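Local coordinates for protein piwi (Drosophila melanogaster, PDB 6KR6) that binds 24- to 30-nucleotide piRNAs as an Argonaute-family protein and, in complex with them, represses transposable elements during meiosis, at residues A[400-405]-A[711-717]; A[649-653]-A[778-782]. One frame throughout, in Å; residues are numbered along the deposited sequence.

Overall arrangement
Both contacts lie on one large mixed sheet that runs through the chain, their centres about 21 Å apart and their nearest atoms about 11 Å apart, without touching. Contact 1 (400-405 with 711-717) is partly buried, its centre about 21 Å from that of the chain, against about 12 Å for contact 2; its nearest atom is about 15 Å from the bound RNA. In contact 2 (649-653 with 778-782), D652, by similarity an active-site aspartate, binds zinc and mercury, and the contact's nearest atom is about 4 Å from the RNA. The sheet connects them through strands 646-652, 687-695, 741-745, 725-729, 712-714 and 392-405, each paired with the next.

Contact 1 (A[400-405]-A[711-717]); sequences VQGRII and GTIVDDV
An antiparallel beta ladder joins residues 400-405 of the long strand 392-405 to strand 712-714 of the Piwi domain, pairing segments 306 residues apart. The short strand axes approach to 4.5 Å at 147°. R403 and I713 form the hydrogen-bonded pair (CA-CA 5.3 Å): R403 N donates to I713 O at 3.0 Å, and I713 N returns a weak bond to R403 O at 2.7 Å. I404 and T712 follow as a non-hydrogen-bonded pair (CA-CA 4.1 Å), then I405 N donates to G711 O at 2.7 Å. G711 (phi 99°, psi 0°) and T712 both face V729 on the next strand, a G1 beta bulge; a CB on G711 would jam against the preceding carbonyl. G402 meets the ladder without a side chain, its CA 3.2 Å from I713 O, where a CB would clash. I404 and T712 share one face of the sheet, R403 and I713 the other. There I405 (m, m) and I713 (m, t) touch through their CD1 atoms at 3.7 Å, and helix 754-764 covers them. Beyond the ladder, V400 (t) sets CG1 3.6 Å from both V714 CG1 and V717 CB. Strand 61-68 pairs along the other edge of 400-405, so this strand lies inside the sheet. R403 NH2 stays 4.3 Å from D715 OD2, too far for a salt bridge, and hydrogen-bonds Q758 instead. The chemistry is thus mainly backbone hydrogen bonding with aliphatic packing, and charge attraction is secondary.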
ATOM      1  N   VAL A 400      -5.974 -12.998 -19.383  1.00107.95           N
ATOM      2  CA  VAL A 400      -4.779 -13.703 -18.933  1.00105.02           C
ATOM      3  C   VAL A 400      -5.132 -15.129 -18.531  1.00113.85           C
ATOM      4  O   VAL A 400      -6.248 -15.419 -18.084  1.00115.78           O
ATOM      5  CB  VAL A 400      -4.092 -12.962 -17.764  1.00107.23           C
ATOM      6  CG1 VAL A 400      -2.777 -13.627 -17.396  1.00119.44           C
ATOM      7  CG2 VAL A 400      -3.841 -11.525 -18.133  1.00108.76           C
ATOM      8  N   GLN A 401      -4.165 -16.025 -18.710  1.00114.92           N
ATOM      9  CA  GLN A 401      -4.240 -17.369 -18.160  1.00117.40           C
ATOM     10  C   GLN A 401      -3.798 -17.349 -16.702  1.00116.69           C
ATOM     11  O   GLN A 401      -2.796 -16.715 -16.353  1.00112.72           O
ATOM     12  CB  GLN A 401      -3.369 -18.331 -18.973  1.00119.85           C
ATOM     13  CG  GLN A 401      -1.862 -18.037 -18.960  1.00125.70           C
ATOM     14  CD  GLN A 401      -1.459 -16.855 -19.833  1.00125.42           C
ATOM     15  OE1 GLN A 401      -2.182 -15.864 -19.939  1.00121.17           O
ATOM     16  NE2 GLN A 401      -0.294 -16.959 -20.464  1.00123.34           N
ATOM     17  N   GLY A 402      -4.558 -18.027 -15.845  1.00117.70           N
ATOM     18  CA  GLY A 402      -4.223 -18.115 -14.441  1.00109.26           C
ATOM     19  C   GLY A 402      -4.667 -19.454 -13.897  1.00109.32           C
ATOM     20  O   GLY A 402      -5.197 -20.291 -14.626  1.00113.15           O
ATOM     21  N   ARG A 403      -4.461 -19.650 -12.598  1.00102.92           N
ATOM     22  CA  ARG A 403      -4.863 -20.886 -11.947  1.00 98.51           C
ATOM     23  C   ARG A 403      -5.400 -20.579 -10.556  1.00 96.62           C
ATOM     24  O   ARG A 403      -4.972 -19.623  -9.903  1.00 94.31           O
ATOM     25  CB  ARG A 403      -3.696 -21.885 -11.873  1.00100.46           C
ATOM     26  CG  ARG A 403      -3.196 -22.187 -10.471  1.00103.05           C
ATOM     27  CD  ARG A 403      -2.048 -23.180 -10.502  1.00111.62           C
ATOM     28  NE  ARG A 403      -0.781 -22.547 -10.855  1.00106.60           N
ATOM     29  CZ  ARG A 403       0.139 -22.185  -9.967  1.00102.09           C
ATOM     30  NH1 ARG A 403      -0.066 -22.398  -8.675  1.00 87.83           N
ATOM     31  NH2 ARG A 403       1.266 -21.615 -10.372  1.00103.41           N
ATOM     32  N   ILE A 404      -6.352 -21.396 -10.119  1.00100.08           N
ATOM     33  CA  ILE A 404      -6.982 -21.270  -8.812  1.00 97.24           C
ATOM     34  C   ILE A 404      -6.457 -22.397  -7.933  1.00103.86           C
ATOM     35  O   ILE A 404      -6.547 -23.576  -8.302  1.00105.56           O
ATOM     36  CB  ILE A 404      -8.514 -21.313  -8.917  1.00 92.61           C
ATOM     37  CG1 ILE A 404      -9.001 -20.324  -9.977  1.00 93.67           C
ATOM     38  CG2 ILE A 404      -9.151 -21.000  -7.576  1.00 91.81           C
ATOM     39  CD1 ILE A 404     -10.508 -20.313 -10.156  1.00 90.51           C
ATOM     40  N   ILE A 405      -5.901 -22.031  -6.778  1.00100.06           N
ATOM     41  CA  ILE A 405      -5.372 -23.017  -5.845  1.00 94.45           C
ATOM     42  C   ILE A 405      -6.522 -23.789  -5.215  1.00 95.70           C
ATOM     43  O   ILE A 405      -7.590 -23.230  -4.931  1.00 92.92           O
ATOM     44  CB  ILE A 405      -4.512 -22.327  -4.769  1.00 91.13           C
ATOM     45  CG1 ILE A 405      -3.426 -21.466  -5.414  1.00 84.03           C
ATOM     46  CG2 ILE A 405      -3.878 -23.352  -3.841  1.00 94.43           C
ATOM     47  CD1 ILE A 405      -2.296 -22.258  -6.023  1.00 89.91           C
ATOM     48  N   GLY A 711      -7.793 -17.884  -3.938  1.00 78.80           N
ATOM     49  CA  GLY A 711      -6.856 -18.847  -4.476  1.00 76.55           C
ATOM     50  C   GLY A 711      -6.442 -18.612  -5.912  1.00 83.54           C
ATOM     51  O   GLY A 711      -5.636 -19.386  -6.438  1.00 89.65           O
ATOM     52  N   THR A 712      -6.961 -17.572  -6.560  1.00 82.67           N
ATOM     53  CA  THR A 712      -6.623 -17.303  -7.949  1.00 83.39           C
ATOM     54  C   THR A 712      -5.224 -16.710  -8.047  1.00 86.15           C
ATOM     55  O   THR A 712      -4.802 -15.930  -7.186  1.00 84.02           O
ATOM     56  CB  THR A 712      -7.644 -16.349  -8.570  1.00 83.86           C
ATOM     57  OG1 THR A 712      -8.966 -16.767  -8.214  1.00 89.30           O
ATOM     58  CG2 THR A 712      -7.518 -16.354 -10.084  1.00 89.35           C
ATOM     59  N   ILE A 713      -4.501 -17.080  -9.102  1.00 85.45           N
ATOM     60  CA  ILE A 713      -3.097 -16.710  -9.254  1.00 84.26           C
ATOM     61  C   ILE A 713      -2.815 -16.367 -10.709  1.00 87.94           C
ATOM     62  O   ILE A 713      -3.169 -17.130 -11.615  1.00 94.55           O
ATOM     63  CB  ILE A 713      -2.158 -17.837  -8.778  1.00 86.25           C
ATOM     64  CG1 ILE A 713      -2.160 -17.913  -7.251  1.00 79.05           C
ATOM     65  CG2 ILE A 713      -0.746 -17.631  -9.312  1.00 83.43           C
ATOM     66  CD1 ILE A 713      -1.140 -18.858  -6.688  1.00 82.84           C
ATOM     67  N   VAL A 714      -2.174 -15.223 -10.930  1.00 85.78           N
ATOM     68  CA  VAL A 714      -1.626 -14.839 -12.226  1.00 94.63           C
ATOM     69  C   VAL A 714      -0.110 -14.819 -12.086  1.00 92.69           C
ATOM     70  O   VAL A 714       0.427 -14.088 -11.245  1.00 89.56           O
ATOM     71  CB  VAL A 714      -2.154 -13.471 -12.683  1.00 92.64           C
ATOM     72  CG1 VAL A 714      -1.559 -13.099 -14.033  1.00 97.76           C
ATOM     73  CG2 VAL A 714      -3.673 -13.470 -12.738  1.00 94.17           C
ATOM     74  N   ASP A 715       0.585 -15.617 -12.896  1.00103.12           N
ATOM     75  CA  ASP A 715       2.042 -15.702 -12.817  1.00108.63           C
ATOM     76  C   ASP A 715       2.663 -15.395 -14.176  1.00115.99           C
ATOM     77  O   ASP A 715       2.460 -16.137 -15.143  1.00122.80           O
ATOM     78  CB  ASP A 715       2.502 -17.070 -12.294  1.00104.33           C
ATOM     79  CG  ASP A 715       2.101 -18.220 -13.198  1.00112.84           C
ATOM     80  OD1 ASP A 715       0.954 -18.223 -13.693  1.00117.01           O
ATOM     81  OD2 ASP A 715       2.940 -19.121 -13.414  1.00110.63           O
ATOM     82  N   ASP A 716       3.395 -14.279 -14.242  1.00116.82           N
ATOM     83  CA  ASP A 716       4.322 -13.975 -15.335  1.00125.20           C
ATOM     84  C   ASP A 716       3.614 -13.812 -16.682  1.00126.12           C
ATOM     85  O   ASP A 716       3.966 -14.452 -17.676  1.00122.35           O
ATOM     86  CB  ASP A 716       5.427 -15.032 -15.415  1.00128.35           C
ATOM     87  CG  ASP A 716       6.463 -14.871 -14.316  1.00125.06           C
ATOM     88  OD1 ASP A 716       6.912 -13.728 -14.083  1.00125.33           O
ATOM     89  OD2 ASP A 716       6.823 -15.885 -13.681  1.00116.85           O
ATOM     90  N   VAL A 717       2.614 -12.929 -16.714  1.00122.42           N
ATOM     91  CA  VAL A 717       2.024 -12.470 -17.968  1.00123.18           C
ATOM     92  C   VAL A 717       1.842 -10.960 -17.891  1.00118.57           C
ATOM     93  O   VAL A 717       2.403 -10.213 -18.701  1.00119.85           O
ATOM     94  CB  VAL A 717       0.687 -13.167 -18.280  1.00124.75           C
ATOM     95  CG1 VAL A 717       0.143 -12.672 -19.613  1.00123.06           C
ATOM     96  CG2 VAL A 717       0.856 -14.680 -18.308  1.00124.45           C
TER

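Contact 2 (A[649-653]-A[778-782]); sequences FYRDG and PAVCQ. With HG (mercury (II) ion), chain G; ZN (zinc ion), chain N.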
ATOM      1  N   PHE A 649      10.621 -14.922   4.468  1.00 63.91           N
ATOM      2  CA  PHE A 649      10.493 -13.570   4.994  1.00 65.01           C
ATOM      3  C   PHE A 649       9.501 -12.802   4.130  1.00 72.50           C
ATOM      4  O   PHE A 649       9.720 -12.644   2.925  1.00 72.64           O
ATOM      5  CB  PHE A 649      11.857 -12.878   4.997  1.00 65.73           C
ATOM      6  CG  PHE A 649      11.902 -11.594   5.779  1.00 68.31           C
ATOM      7  CD1 PHE A 649      11.368 -10.428   5.261  1.00 75.99           C
ATOM      8  CD2 PHE A 649      12.513 -11.546   7.020  1.00 72.73           C
ATOM      9  CE1 PHE A 649      11.420  -9.245   5.975  1.00 75.75           C
ATOM     10  CE2 PHE A 649      12.571 -10.363   7.737  1.00 72.75           C
ATOM     11  CZ  PHE A 649      12.023  -9.214   7.213  1.00 62.27           C
ATOM     12  N   TYR A 650       8.418 -12.325   4.742  1.00 78.34           N
ATOM     13  CA  TYR A 650       7.409 -11.524   4.055  1.00 68.27           C
ATOM     14  C   TYR A 650       7.568 -10.068   4.470  1.00 70.97           C
ATOM     15  O   TYR A 650       7.504  -9.746   5.663  1.00 75.35           O
ATOM     16  CB  TYR A 650       5.998 -12.029   4.359  1.00 54.91           C
ATOM     17  CG  TYR A 650       5.668 -13.342   3.690  1.00 59.64           C
ATOM     18  CD1 TYR A 650       5.626 -13.446   2.306  1.00 63.56           C
ATOM     19  CD2 TYR A 650       5.391 -14.475   4.440  1.00 63.87           C
ATOM     20  CE1 TYR A 650       5.323 -14.646   1.688  1.00 63.80           C
ATOM     21  CE2 TYR A 650       5.086 -15.678   3.832  1.00 65.02           C
ATOM     22  CZ  TYR A 650       5.054 -15.758   2.456  1.00 64.78           C
ATOM     23  OH  TYR A 650       4.751 -16.955   1.849  1.00 60.24           O
ATOM     24  N   ARG A 651       7.771  -9.194   3.486  1.00 70.13           N
ATOM     25  CA  ARG A 651       8.090  -7.790   3.713  1.00 75.40           C
ATOM     26  C   ARG A 651       6.958  -6.912   3.198  1.00 81.51           C
ATOM     27  O   ARG A 651       6.519  -7.067   2.053  1.00 79.70           O
ATOM     28  CB  ARG A 651       9.410  -7.427   3.026  1.00 70.34           C
ATOM     29  CG  ARG A 651       9.924  -6.029   3.320  1.00 75.80           C
ATOM     30  CD  ARG A 651      10.108  -5.798   4.809  1.00 68.41           C
ATOM     31  NE  ARG A 651      11.052  -4.716   5.075  1.00 77.01           N
ATOM     32  CZ  ARG A 651      10.755  -3.423   4.995  1.00 78.82           C
ATOM     33  NH1 ARG A 651      11.680  -2.510   5.258  1.00 75.65           N
ATOM     34  NH2 ARG A 651       9.533  -3.041   4.648  1.00 84.09           N
ATOM     35  N   ASP A 652       6.497  -5.987   4.038  1.00 83.27           N
ATOM     36  CA  ASP A 652       5.414  -5.070   3.695  1.00 85.15           C
ATOM     37  C   ASP A 652       6.029  -3.731   3.300  1.00 93.97           C
ATOM     38  O   ASP A 652       6.619  -3.041   4.138  1.00 93.07           O
ATOM     39  CB  ASP A 652       4.444  -4.920   4.868  1.00 83.77           C
ATOM     40  CG  ASP A 652       3.220  -4.079   4.527  1.00 92.49           C
ATOM     41  OD1 ASP A 652       3.368  -2.860   4.291  1.00 94.60           O
ATOM     42  OD2 ASP A 652       2.103  -4.640   4.504  1.00110.32           O
ATOM     43  N   GLY A 653       5.895  -3.369   2.027  1.00 98.38           N
ATOM     44  CA  GLY A 653       6.456  -2.125   1.537  1.00103.86           C
ATOM     45  C   GLY A 653       6.153  -1.846   0.079  1.00101.77           C
ATOM     46  O   GLY A 653       5.160  -2.343  -0.461  1.00 98.58           O
ATOM     47  N   PRO A 778      -0.240 -12.605   3.881  1.00 66.79           N
ATOM     48  CA  PRO A 778       0.144 -13.695   4.786  1.00 67.90           C
ATOM     49  C   PRO A 778      -0.106 -13.323   6.243  1.00 69.02           C
ATOM     50  O   PRO A 778      -0.077 -12.150   6.622  1.00 73.28           O
ATOM     51  CB  PRO A 778       1.636 -13.882   4.495  1.00 63.62           C
ATOM     52  CG  PRO A 778       1.769 -13.493   3.065  1.00 66.79           C
ATOM     53  CD  PRO A 778       0.778 -12.379   2.836  1.00 63.50           C
ATOM     54  N   ALA A 779      -0.345 -14.350   7.063  1.00 71.21           N
ATOM     55  CA  ALA A 779      -0.804 -14.128   8.432  1.00 71.62           C
ATOM     56  C   ALA A 779       0.223 -13.371   9.262  1.00 70.72           C
ATOM     57  O   ALA A 779      -0.133 -12.458  10.015  1.00 63.96           O
ATOM     58  CB  ALA A 779      -1.135 -15.461   9.092  1.00 70.19           C
ATOM     59  N   VAL A 780       1.500 -13.742   9.149  1.00 67.09           N
ATOM     60  CA  VAL A 780       2.536 -13.058   9.918  1.00 66.05           C
ATOM     61  C   VAL A 780       2.607 -11.583   9.547  1.00 63.92           C
ATOM     62  O   VAL A 780       2.860 -10.730  10.405  1.00 62.80           O
ATOM     63  CB  VAL A 780       3.894 -13.761   9.731  1.00 71.02           C
ATOM     64  CG1 VAL A 780       3.878 -15.132  10.391  1.00 69.42           C
ATOM     65  CG2 VAL A 780       4.225 -13.891   8.252  1.00 64.08           C
ATOM     66  N   CYS A 781       2.355 -11.251   8.278  1.00 70.13           N
ATOM     67  CA  CYS A 781       2.389  -9.852   7.859  1.00 67.30           C
ATOM     68  C   CYS A 781       1.237  -9.062   8.471  1.00 69.87           C
ATOM     69  O   CYS A 781       1.421  -7.920   8.914  1.00 66.45           O
ATOM     70  CB  CYS A 781       2.354  -9.765   6.333  1.00 61.93           C
ATOM     71  SG  CYS A 781       3.478  -8.550   5.606  1.00 71.15           S
ATOM     72  N   GLN A 782       0.039  -9.653   8.506  1.00 66.36           N
ATOM     73  CA  GLN A 782      -1.095  -8.989   9.140  1.00 58.95           C
ATOM     74  C   GLN A 782      -0.876  -8.849  10.643  1.00 65.01           C
ATOM     75  O   GLN A 782      -1.260  -7.838  11.243  1.00 64.14           O
ATOM     76  CB  GLN A 782      -2.382  -9.763   8.849  1.00 66.46           C
ATOM     77  CG  GLN A 782      -3.648  -9.084   9.348  1.00 74.99           C
ATOM     78  CD  GLN A 782      -4.151  -8.007   8.407  1.00 81.98           C
ATOM     79  OE1 GLN A 782      -4.045  -8.133   7.187  1.00 82.85           O
ATOM     80  NE2 GLN A 782      -4.705  -6.940   8.971  1.00 81.81           N
TER
HETATM   81 HG    HG G 905       1.335  -6.867   5.947  0.72 71.72          HG
HETATM   82 ZN    ZN N 912       2.974  -1.857   5.983  0.79112.63          ZN
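A mercury ion joins the two segments: D652 OD2 and C781 SG each lie 2.8 Å from HG, and no hydrogen bond links the two segments. The setting is the RNase H-like fold of the Piwi domain, in which helix 779-795 packs against strand 646-652 of the sheet. D652, at the end of that strand, is an active-site aspartate by similarity. Its other carboxylate oxygen, OD1, binds a zinc ion at 2.0 Å, and D581 on the neighbouring strand 575-584 shares this metal, so one side chain serves two different ions. Metal aside, D652 and C781 come closest at D652 CB to C781 SG, 3.8 Å. The remainder of the contact is apolar packing around Y650, whose side chain starts toward the helix. V780 CG2 sits at the ring edge, 4.0 Å from Y650 CD2, while the ring's hydroxyl hydrogen-bonds T761. Q782, on the same helical turn, packs on a phosphate of the bound RNA, which places this junction beside the nucleic acid. P778, the N-cap residue, makes a CH-pi contact over the face of Y650: its CG stands 3.7 Å from the ring centroid, only 3° off the normal.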